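Local coordinates for protein glycosyl transferase family 8 (Streptococcus pneumoniae, PDB 5GVV) that transfers galactose from UDP-galactose to the terminal glucose of the already glycosylated serine-rich repeat protein PsrP, as a manganese-binding family 8 glycosyltransferase, at residues 54-58 against 59-63; 14-17 against 18-21; 261-265 against 266-270. All coordinates share one frame; numbering follows the deposited sequence.

Overall arrangement
All three contacts are local and lie at helix ends. Contacts 1 and 3 each close a helix with a Schellman motif, one built on a glycine and the other on a serine. Contact 2 opens helix 17-30. Contact 1 is buried in a beta-alpha-beta unit of the seven-stranded mixed sheet. Contact 2 is partly buried, beside the bound UDP. Contact 3 is a surface turn far from the nucleotide. Contacts 1 and 3 touch: Tyr269 N lies 2.9 Å from Glu57 O, probably hydrogen-bonded, and Met58 packs on Trp262. Contact 1 adds an amide-carboxylate bond, contact 2 a tyrosine ring between uracil and a glutamine chain, and contact 3 a lysine chain over a phenyl ring.

Contact 1: 54-58 against 59-63; sequences YLQEM and GGDLI
Gly59 and Leu55 meet where helix 45-57 ends in a Schellman motif. The helix is the middle of a beta-alpha-beta unit, and the turn leads straight into strand 61-66, an outer strand of the mixed sheet. Gly59 is the C-prime residue. Its positive phi of 85°, which favours glycine, takes the chain out of the helix. Two backbone bonds close the motif. Gly60 N donates to Leu55 O at 2.7 Å, and Gly59 N donates to Gln56 O at 2.9 Å. In the second bond the donor sits above the carbonyl plane, not on a lone pair.

Leu55 points toward the emerging strand. Its CB and CG lie alongside the Asp61 backbone, with CG 3.6 Å from Asp61 O. Leu55 CG also meets Leu62 CB at 4.4 Å, in looser apolar contact. Beyond the turn, Leu55 and Leu62 both pack on Ile36 of the neighbouring strand 34-40, and Leu55 and Met58, modelled as selenomethionine, touch Cys28 of helix 17-30.

Gln56 meets Gly60 and Asp61. A CA-H...O contact joins Gln56 CA to Gly60 O at 3.2 Å. The side chain has CG anti to the carbonyl carbon (chi1 -66°) and is extended beyond CG. It therefore runs side by side with Asp61, pointing the same way. The amide and carboxylate planes are 60° apart. Lys272 N donates to Gln56 OE1, which fixes the amide from its other end. Gln56 NE2 donates to Asp61 OD1 at 3.1 Å, nearly straight, from above the carboxylate plane. Leu62 N binds the same oxygen at 2.9 Å from the opposite face, so two donors grip Asp61 OD1.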
loop_
_atom_site.group_PDB
_atom_site.type_symbol
_atom_site.label_atom_id
_atom_site.label_comp_id
_atom_site.label_asym_id
_atom_site.label_seq_id
_atom_site.Cartn_x
_atom_site.Cartn_y
_atom_site.Cartn_z
ATOM N N TYR A 54 0.980 -11.395 14.069
ATOM C CA TYR A 54 0.519 -12.456 13.174
ATOM C C TYR A 54 1.553 -13.572 13.106
ATOM O O TYR A 54 1.218 -14.754 13.231
ATOM C CB TYR A 54 0.274 -11.912 11.764
ATOM C CG TYR A 54 -0.822 -10.879 11.673
ATOM C CD1 TYR A 54 -1.819 -10.802 12.643
ATOM C CD2 TYR A 54 -0.864 -9.981 10.617
ATOM C CE1 TYR A 54 -2.825 -9.851 12.559
ATOM C CE2 TYR A 54 -1.861 -9.022 10.531
ATOM C CZ TYR A 54 -2.837 -8.967 11.503
ATOM O OH TYR A 54 -3.837 -8.015 11.413
ATOM N N LEU A 55 2.809 -13.191 12.891
ATOM C CA LEU A 55 3.885 -14.163 12.741
ATOM C C LEU A 55 4.045 -15.003 14.002
ATOM O O LEU A 55 4.226 -16.218 13.922
ATOM C CB LEU A 55 5.204 -13.463 12.399
ATOM C CG LEU A 55 5.588 -13.416 10.920
ATOM C CD1 LEU A 55 5.779 -14.819 10.382
ATOM C CD2 LEU A 55 4.526 -12.689 10.114
ATOM N N GLN A 56 3.963 -14.356 15.163
ATOM C CA GLN A 56 4.089 -15.056 16.439
ATOM C C GLN A 56 2.939 -16.032 16.679
ATOM O O GLN A 56 3.139 -17.126 17.217
ATOM C CB GLN A 56 4.184 -14.045 17.588
ATOM C CG GLN A 56 5.461 -13.197 17.550
ATOM C CD GLN A 56 5.509 -12.159 18.645
ATOM O OE1 GLN A 56 4.515 -11.919 19.329
ATOM N NE2 GLN A 56 6.666 -11.531 18.819
ATOM N N GLU A 57 1.735 -15.636 16.284
ATOM C CA GLU A 57 0.567 -16.491 16.449
ATOM C C GLU A 57 0.679 -17.745 15.585
ATOM O O GLU A 57 0.053 -18.767 15.879
ATOM C CB GLU A 57 -0.718 -15.707 16.141
ATOM C CG GLU A 57 -1.048 -14.667 17.210
ATOM C CD GLU A 57 -2.268 -13.821 16.889
ATOM O OE1 GLU A 57 -2.670 -13.748 15.711
ATOM O OE2 GLU A 57 -2.820 -13.214 17.831
HETATM N N MSE A 58 1.487 -17.664 14.569
HETATM C CA MSE A 58 1.705 -18.779 13.664
HETATM C C MSE A 58 2.993 -19.518 14.060
HETATM O O MSE A 58 3.451 -20.373 13.331
HETATM C CB MSE A 58 1.690 -18.360 12.197
HETATM C CG MSE A 58 0.303 -17.851 11.764
HETATM SE SE MSE A 58 0.459 -17.431 9.836
HETATM C CE MSE A 58 1.582 -15.910 9.580
ATOM N N GLY A 59 3.546 -19.183 15.228
ATOM C CA GLY A 59 4.716 -19.850 15.770
ATOM C C GLY A 59 6.045 -19.312 15.280
ATOM O O GLY A 59 7.065 -20.005 15.359
ATOM N N GLY A 60 6.046 -18.078 14.779
ATOM C CA GLY A 60 7.264 -17.487 14.249
ATOM C C GLY A 60 7.541 -16.120 14.849
ATOM O O GLY A 60 7.135 -15.845 15.977
ATOM N N ASP A 61 8.240 -15.264 14.107
ATOM C CA ASP A 61 8.502 -13.902 14.568
ATOM C C ASP A 61 8.794 -12.984 13.383
ATOM O O ASP A 61 8.928 -13.445 12.240
ATOM C CB ASP A 61 9.681 -13.888 15.543
ATOM C CG ASP A 61 9.508 -12.873 16.663
ATOM O OD1 ASP A 61 8.660 -11.963 16.533
ATOM O OD2 ASP A 61 10.235 -12.986 17.674
ATOM N N LEU A 62 8.885 -11.686 13.654
ATOM C CA LEU A 62 9.211 -10.705 12.619
ATOM C C LEU A 62 10.284 -9.749 13.134
ATOM O O LEU A 62 10.096 -9.077 14.153
ATOM C CB LEU A 62 7.959 -9.932 12.185
ATOM C CG LEU A 62 8.184 -8.861 11.112
ATOM C CD1 LEU A 62 8.818 -9.469 9.860
ATOM C CD2 LEU A 62 6.888 -8.139 10.761
ATOM N N ILE A 63 11.408 -9.693 12.427
ATOM C CA ILE A 63 12.556 -8.918 12.882
ATOM C C ILE A 63 12.741 -7.684 12.015
ATOM O O ILE A 63 12.939 -7.804 10.804
ATOM C CB ILE A 63 13.856 -9.759 12.840
ATOM C CG1 ILE A 63 13.608 -11.162 13.400
ATOM C CG2 ILE A 63 14.977 -9.048 13.598
ATOM C CD1 ILE A 63 13.197 -11.170 14.868
#

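Contact 2: 14-17 against 18-21; sequences YAYI and RQIE. With UDP (uridine-5'-diphosphate), chain D.
The Tyr16 ring lies between the bound UDP and Gln19. The uracil covers one face: UDP C2 stands 3.6 Å above the ring plane, toward the rim, and Tyr16 CD1 is 3.2 Å from UDP N3. On the opposite face Gln19 CG makes a CH-pi contact, 4.1 Å from the Tyr16 ring centroid and 13° off the normal. Gln19 CB also approaches, 3.6 Å from Tyr16 CD2. The two side chains cross at about a right angle. With CG anti to the carbonyl carbon (chi1 -68°), Gln19 sets CG over the ring; chi2 then turns the chain back toward the backbone. Ile20 CG1 lies at the ring edge, near its plane.

Tyr16 holds the N-cap position of helix 17-30. Tyr16 O accepts from Ile20 N at 2.9 Å in an almost straight bond, and weakly from Gln19 N. Ile17 O accepts from Glu21 N at 2.8 Å. A water bridges Ala15 O and Arg18 N. Arg18 NH1 bonds to Tyr14 OH of the second subunit, and Glu21 OE1 to Trp47.

The contact joins a helix start to the uridine pocket of this GT-A glycosyltransferase, where Tyr16 also touches Ser107 and the manganese ligand Asp108.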
loop_
_atom_site.group_PDB
_atom_site.type_symbol
_atom_site.label_atom_id
_atom_site.label_comp_id
_atom_site.label_asym_id
_atom_site.label_seq_id
_atom_site.Cartn_x
_atom_site.Cartn_y
_atom_site.Cartn_z
ATOM N N TYR A 14 9.543 1.259 2.134
ATOM C CA TYR A 14 8.135 1.511 2.427
ATOM C C TYR A 14 7.316 1.667 1.147
ATOM O O TYR A 14 6.141 1.313 1.105
ATOM C CB TYR A 14 8.029 2.786 3.270
ATOM C CG TYR A 14 6.677 3.075 3.896
ATOM C CD1 TYR A 14 5.745 2.070 4.128
ATOM C CD2 TYR A 14 6.344 4.368 4.274
ATOM C CE1 TYR A 14 4.506 2.360 4.713
ATOM C CE2 TYR A 14 5.124 4.664 4.850
ATOM C CZ TYR A 14 4.211 3.661 5.067
ATOM O OH TYR A 14 3.003 3.984 5.651
ATOM N N ALA A 15 7.936 2.206 0.102
ATOM C CA ALA A 15 7.232 2.425 -1.157
ATOM C C ALA A 15 6.850 1.096 -1.793
ATOM O O ALA A 15 5.946 1.036 -2.623
ATOM C CB ALA A 15 8.085 3.250 -2.110
ATOM N N TYR A 16 7.550 0.037 -1.394
ATOM C CA TYR A 16 7.308 -1.303 -1.912
ATOM C C TYR A 16 6.507 -2.129 -0.899
ATOM O O TYR A 16 6.417 -3.352 -1.021
ATOM C CB TYR A 16 8.657 -1.982 -2.174
ATOM C CG TYR A 16 8.787 -2.730 -3.486
ATOM C CD1 TYR A 16 8.753 -2.062 -4.705
ATOM C CD2 TYR A 16 8.988 -4.105 -3.502
ATOM C CE1 TYR A 16 8.893 -2.752 -5.908
ATOM C CE2 TYR A 16 9.126 -4.801 -4.698
ATOM C CZ TYR A 16 9.078 -4.119 -5.893
ATOM O OH TYR A 16 9.222 -4.811 -7.077
ATOM N N ILE A 17 5.913 -1.472 0.095
ATOM C CA ILE A 17 5.233 -2.203 1.169
ATOM C C ILE A 17 4.104 -3.131 0.684
ATOM O O ILE A 17 3.901 -4.209 1.262
ATOM C CB ILE A 17 4.728 -1.252 2.290
ATOM C CG1 ILE A 17 4.404 -2.040 3.563
ATOM C CG2 ILE A 17 3.519 -0.444 1.816
ATOM C CD1 ILE A 17 5.639 -2.624 4.257
ATOM N N ARG A 18 3.393 -2.734 -0.376
ATOM C CA ARG A 18 2.293 -3.550 -0.903
ATOM C C ARG A 18 2.813 -4.853 -1.508
ATOM O O ARG A 18 2.137 -5.884 -1.459
ATOM C CB ARG A 18 1.466 -2.782 -1.947
ATOM C CG ARG A 18 0.513 -1.742 -1.357
ATOM C CD ARG A 18 -0.306 -1.037 -2.435
ATOM N NE ARG A 18 -1.269 -1.934 -3.072
ATOM C CZ ARG A 18 -1.222 -2.284 -4.354
ATOM N NH1 ARG A 18 -0.259 -1.809 -5.132
ATOM N NH2 ARG A 18 -2.134 -3.109 -4.858
ATOM N N GLN A 19 4.017 -4.802 -2.074
ATOM C CA GLN A 19 4.643 -5.983 -2.665
ATOM C C GLN A 19 5.272 -6.850 -1.577
ATOM O O GLN A 19 5.127 -8.075 -1.585
ATOM C CB GLN A 19 5.709 -5.568 -3.686
ATOM C CG GLN A 19 5.159 -4.900 -4.955
ATOM C CD GLN A 19 4.520 -3.541 -4.696
ATOM O OE1 GLN A 19 5.068 -2.712 -3.970
ATOM N NE2 GLN A 19 3.347 -3.317 -5.275
ATOM N N ILE A 20 5.971 -6.212 -0.642
ATOM C CA ILE A 20 6.563 -6.930 0.481
ATOM C C ILE A 20 5.488 -7.677 1.257
ATOM O O ILE A 20 5.647 -8.859 1.557
ATOM C CB ILE A 20 7.298 -5.976 1.445
ATOM C CG1 ILE A 20 8.421 -5.239 0.718
ATOM C CG2 ILE A 20 7.844 -6.736 2.665
ATOM C CD1 ILE A 20 9.019 -4.093 1.530
ATOM N N GLU A 21 4.391 -6.995 1.575
ATOM C CA GLU A 21 3.343 -7.607 2.387
ATOM C C GLU A 21 2.636 -8.739 1.653
ATOM O O GLU A 21 2.306 -9.759 2.258
ATOM C CB GLU A 21 2.325 -6.560 2.868
ATOM C CG GLU A 21 1.370 -7.109 3.924
ATOM C CD GLU A 21 0.502 -6.041 4.568
ATOM O OE1 GLU A 21 0.814 -4.837 4.423
ATOM O OE2 GLU A 21 -0.495 -6.417 5.223
HETATM N N1 UDP D . 12.962 -3.179 -4.324
HETATM C C2 UDP D . 12.379 -2.292 -3.441
HETATM N N3 UDP D . 11.760 -1.144 -3.898
HETATM C C4 UDP D . 11.725 -0.876 -5.253
HETATM C C5 UDP D . 12.311 -1.774 -6.143
HETATM C C6 UDP D . 13.030 -2.865 -5.656
HETATM O O2 UDP D . 12.413 -2.531 -2.237
HETATM O O4 UDP D . 11.168 0.149 -5.661
HETATM C "C1'" UDP D . 13.614 -4.398 -3.795
HETATM C "C2'" UDP D . 12.601 -5.532 -3.748
HETATM O "O2'" UDP D . 12.859 -6.374 -2.647
HETATM C "C3'" UDP D . 12.870 -6.299 -5.022
HETATM C "C4'" UDP D . 14.370 -6.101 -5.200
HETATM O "O4'" UDP D . 14.656 -4.822 -4.660
HETATM O "O3'" UDP D . 12.514 -7.658 -4.881
HETATM C "C5'" UDP D . 14.807 -6.187 -6.660
HETATM O "O5'" UDP D . 13.797 -5.621 -7.467
HETATM P PA UDP D . 13.122 -6.526 -8.608
HETATM O O1A UDP D . 12.514 -7.684 -7.921
HETATM O O2A UDP D . 12.121 -5.745 -9.372
HETATM O O3A UDP D . 14.338 -6.983 -9.571
HETATM P PB UDP D . 14.260 -8.273 -10.542
HETATM O O1B UDP D . 15.612 -8.625 -11.033
HETATM O O2B UDP D . 13.414 -7.924 -11.706
HETATM O O3B UDP D . 13.670 -9.422 -9.812
HETATM O O HOH W 1 3.618 -0.348 -2.231
HETATM O O HOH W 2 0.739 -3.422 2.332
#

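Contact 3: 261-265 against 266-270; sequences EWFSK and SVKYP
Val267 N donates to Trp262 O at 2.9 Å, and Ser266 N donates to Phe263 O, also at 2.9 Å. Together they form a Schellman motif that ends helix 255-263. Ser266 is the C-prime residue, with a positive phi of 65°. A type I turn runs from Phe263 to Ser266. Trp262 O has a second donor, Lys265 N at 3.1 Å, which reaches it from the face opposite Val267 N. The Ser266 N donor lies above the Phe263 carbonyl plane, not on a lone pair.

Further out, Lys268 NZ donates to Tyr269 O at 2.7 Å. In Lys268 the bend at chi2 (60°) lays CD over one face of the Phe263 ring, and chi4 turns NZ to Tyr269 O. Lys268 CD makes a CH-pi contact 3.6 Å from the Phe263 ring centroid, 22° off the normal. The carbonyl of Val267 comes to the edge of the same ring, with Val267 O 3.4 Å from Phe263 CD1.

Trp262 and Val267 run side by side, and Trp262 CE3 meets Val267 CB at 4.0 Å. The indole is tethered beyond the turn, since Trp262 NE1 bonds to Cys28 O. Phe263 and Lys268 both touch Glu57 of helix 45-57.

The chemistry is that of a surface helix end: backbone bonds set the turn, while the lysine lays its methylenes on an aromatic face and NZ donates to a backbone carbonyl.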
loop_
_atom_site.group_PDB
_atom_site.type_symbol
_atom_site.label_atom_id
_atom_site.label_comp_id
_atom_site.label_asym_id
_atom_site.label_seq_id
_atom_site.Cartn_x
_atom_site.Cartn_y
_atom_site.Cartn_z
ATOM N N GLU A 261 -6.901 -20.259 8.694
ATOM C CA GLU A 261 -6.507 -21.554 8.144
ATOM C C GLU A 261 -5.607 -22.312 9.118
ATOM O O GLU A 261 -5.805 -23.505 9.358
ATOM C CB GLU A 261 -5.783 -21.373 6.808
ATOM C CG GLU A 261 -6.661 -20.843 5.687
ATOM C CD GLU A 261 -7.512 -21.924 5.044
ATOM O OE1 GLU A 261 -7.262 -23.122 5.306
ATOM O OE2 GLU A 261 -8.428 -21.572 4.268
ATOM N N TRP A 262 -4.617 -21.617 9.672
ATOM C CA TRP A 262 -3.711 -22.227 10.640
ATOM C C TRP A 262 -4.417 -22.533 11.957
ATOM O O TRP A 262 -4.239 -23.612 12.519
ATOM C CB TRP A 262 -2.494 -21.326 10.888
ATOM C CG TRP A 262 -1.560 -21.271 9.714
ATOM C CD1 TRP A 262 -1.293 -20.188 8.924
ATOM C CD2 TRP A 262 -0.787 -22.353 9.185
ATOM N NE1 TRP A 262 -0.393 -20.530 7.943
ATOM C CE2 TRP A 262 -0.067 -21.857 8.082
ATOM C CE3 TRP A 262 -0.626 -23.697 9.545
ATOM C CZ2 TRP A 262 0.796 -22.660 7.328
ATOM C CZ3 TRP A 262 0.230 -24.489 8.802
ATOM C CH2 TRP A 262 0.931 -23.970 7.707
ATOM N N PHE A 263 -5.224 -21.589 12.445
ATOM C CA PHE A 263 -5.938 -21.776 13.708
ATOM C C PHE A 263 -6.926 -22.946 13.620
ATOM O O PHE A 263 -7.103 -23.692 14.586
ATOM C CB PHE A 263 -6.687 -20.502 14.123
ATOM C CG PHE A 263 -5.794 -19.326 14.450
ATOM C CD1 PHE A 263 -4.410 -19.413 14.349
ATOM C CD2 PHE A 263 -6.357 -18.123 14.872
ATOM C CE1 PHE A 263 -3.604 -18.321 14.644
ATOM C CE2 PHE A 263 -5.561 -17.029 15.178
ATOM C CZ PHE A 263 -4.181 -17.128 15.063
ATOM N N SER A 264 -7.562 -23.115 12.465
ATOM C CA SER A 264 -8.536 -24.194 12.305
ATOM C C SER A 264 -7.882 -25.579 12.287
ATOM O O SER A 264 -8.570 -26.594 12.416
ATOM C CB SER A 264 -9.392 -23.982 11.052
ATOM O OG SER A 264 -8.603 -24.008 9.875
ATOM N N LYS A 265 -6.560 -25.623 12.132
ATOM C CA LYS A 265 -5.831 -26.882 12.235
ATOM C C LYS A 265 -5.046 -26.909 13.538
ATOM O O LYS A 265 -4.081 -27.668 13.684
ATOM C CB LYS A 265 -4.915 -27.077 11.029
ATOM C CG LYS A 265 -5.643 -26.842 9.715
ATOM C CD LYS A 265 -5.042 -27.626 8.556
ATOM C CE LYS A 265 -6.004 -27.624 7.364
ATOM N NZ LYS A 265 -5.389 -28.152 6.109
ATOM N N SER A 266 -5.476 -26.063 14.474
ATOM C CA SER A 266 -4.910 -26.007 15.824
ATOM C C SER A 266 -3.454 -25.545 15.883
ATOM O O SER A 266 -2.765 -25.767 16.886
ATOM C CB SER A 266 -5.090 -27.345 16.548
ATOM O OG SER A 266 -6.466 -27.665 16.674
ATOM N N VAL A 267 -2.992 -24.891 14.821
ATOM C CA VAL A 267 -1.681 -24.248 14.846
ATOM C C VAL A 267 -1.841 -22.802 15.340
ATOM O O VAL A 267 -1.994 -21.866 14.546
ATOM C CB VAL A 267 -0.988 -24.310 13.466
ATOM C CG1 VAL A 267 0.368 -23.621 13.509
ATOM C CG2 VAL A 267 -0.819 -25.768 13.022
ATOM N N LYS A 268 -1.838 -22.637 16.660
ATOM C CA LYS A 268 -2.062 -21.338 17.291
ATOM C C LYS A 268 -1.056 -21.182 18.413
ATOM O O LYS A 268 -0.871 -22.101 19.214
ATOM C CB LYS A 268 -3.482 -21.255 17.860
ATOM C CG LYS A 268 -3.752 -20.037 18.762
ATOM C CD LYS A 268 -3.540 -18.742 18.005
ATOM C CE LYS A 268 -4.024 -17.522 18.767
ATOM N NZ LYS A 268 -3.037 -17.050 19.766
ATOM N N TYR A 269 -0.392 -20.031 18.453
ATOM C CA TYR A 269 0.542 -19.717 19.526
ATOM C C TYR A 269 0.181 -18.360 20.114
ATOM O O TYR A 269 -0.351 -17.502 19.415
ATOM C CB TYR A 269 1.986 -19.745 19.010
ATOM C CG TYR A 269 2.433 -21.131 18.588
ATOM C CD1 TYR A 269 2.057 -21.661 17.357
ATOM C CD2 TYR A 269 3.221 -21.912 19.423
ATOM C CE1 TYR A 269 2.457 -22.932 16.969
ATOM C CE2 TYR A 269 3.628 -23.190 19.041
ATOM C CZ TYR A 269 3.243 -23.691 17.817
ATOM O OH TYR A 269 3.647 -24.956 17.436
ATOM N N PRO A 270 0.443 -18.168 21.413
ATOM C CA PRO A 270 0.043 -16.895 22.022
ATOM C C PRO A 270 0.838 -15.728 21.453
ATOM O O PRO A 270 2.046 -15.861 21.237
ATOM C CB PRO A 270 0.385 -17.097 23.504
ATOM C CG PRO A 270 1.488 -18.121 23.506
ATOM C CD PRO A 270 1.149 -19.048 22.365
#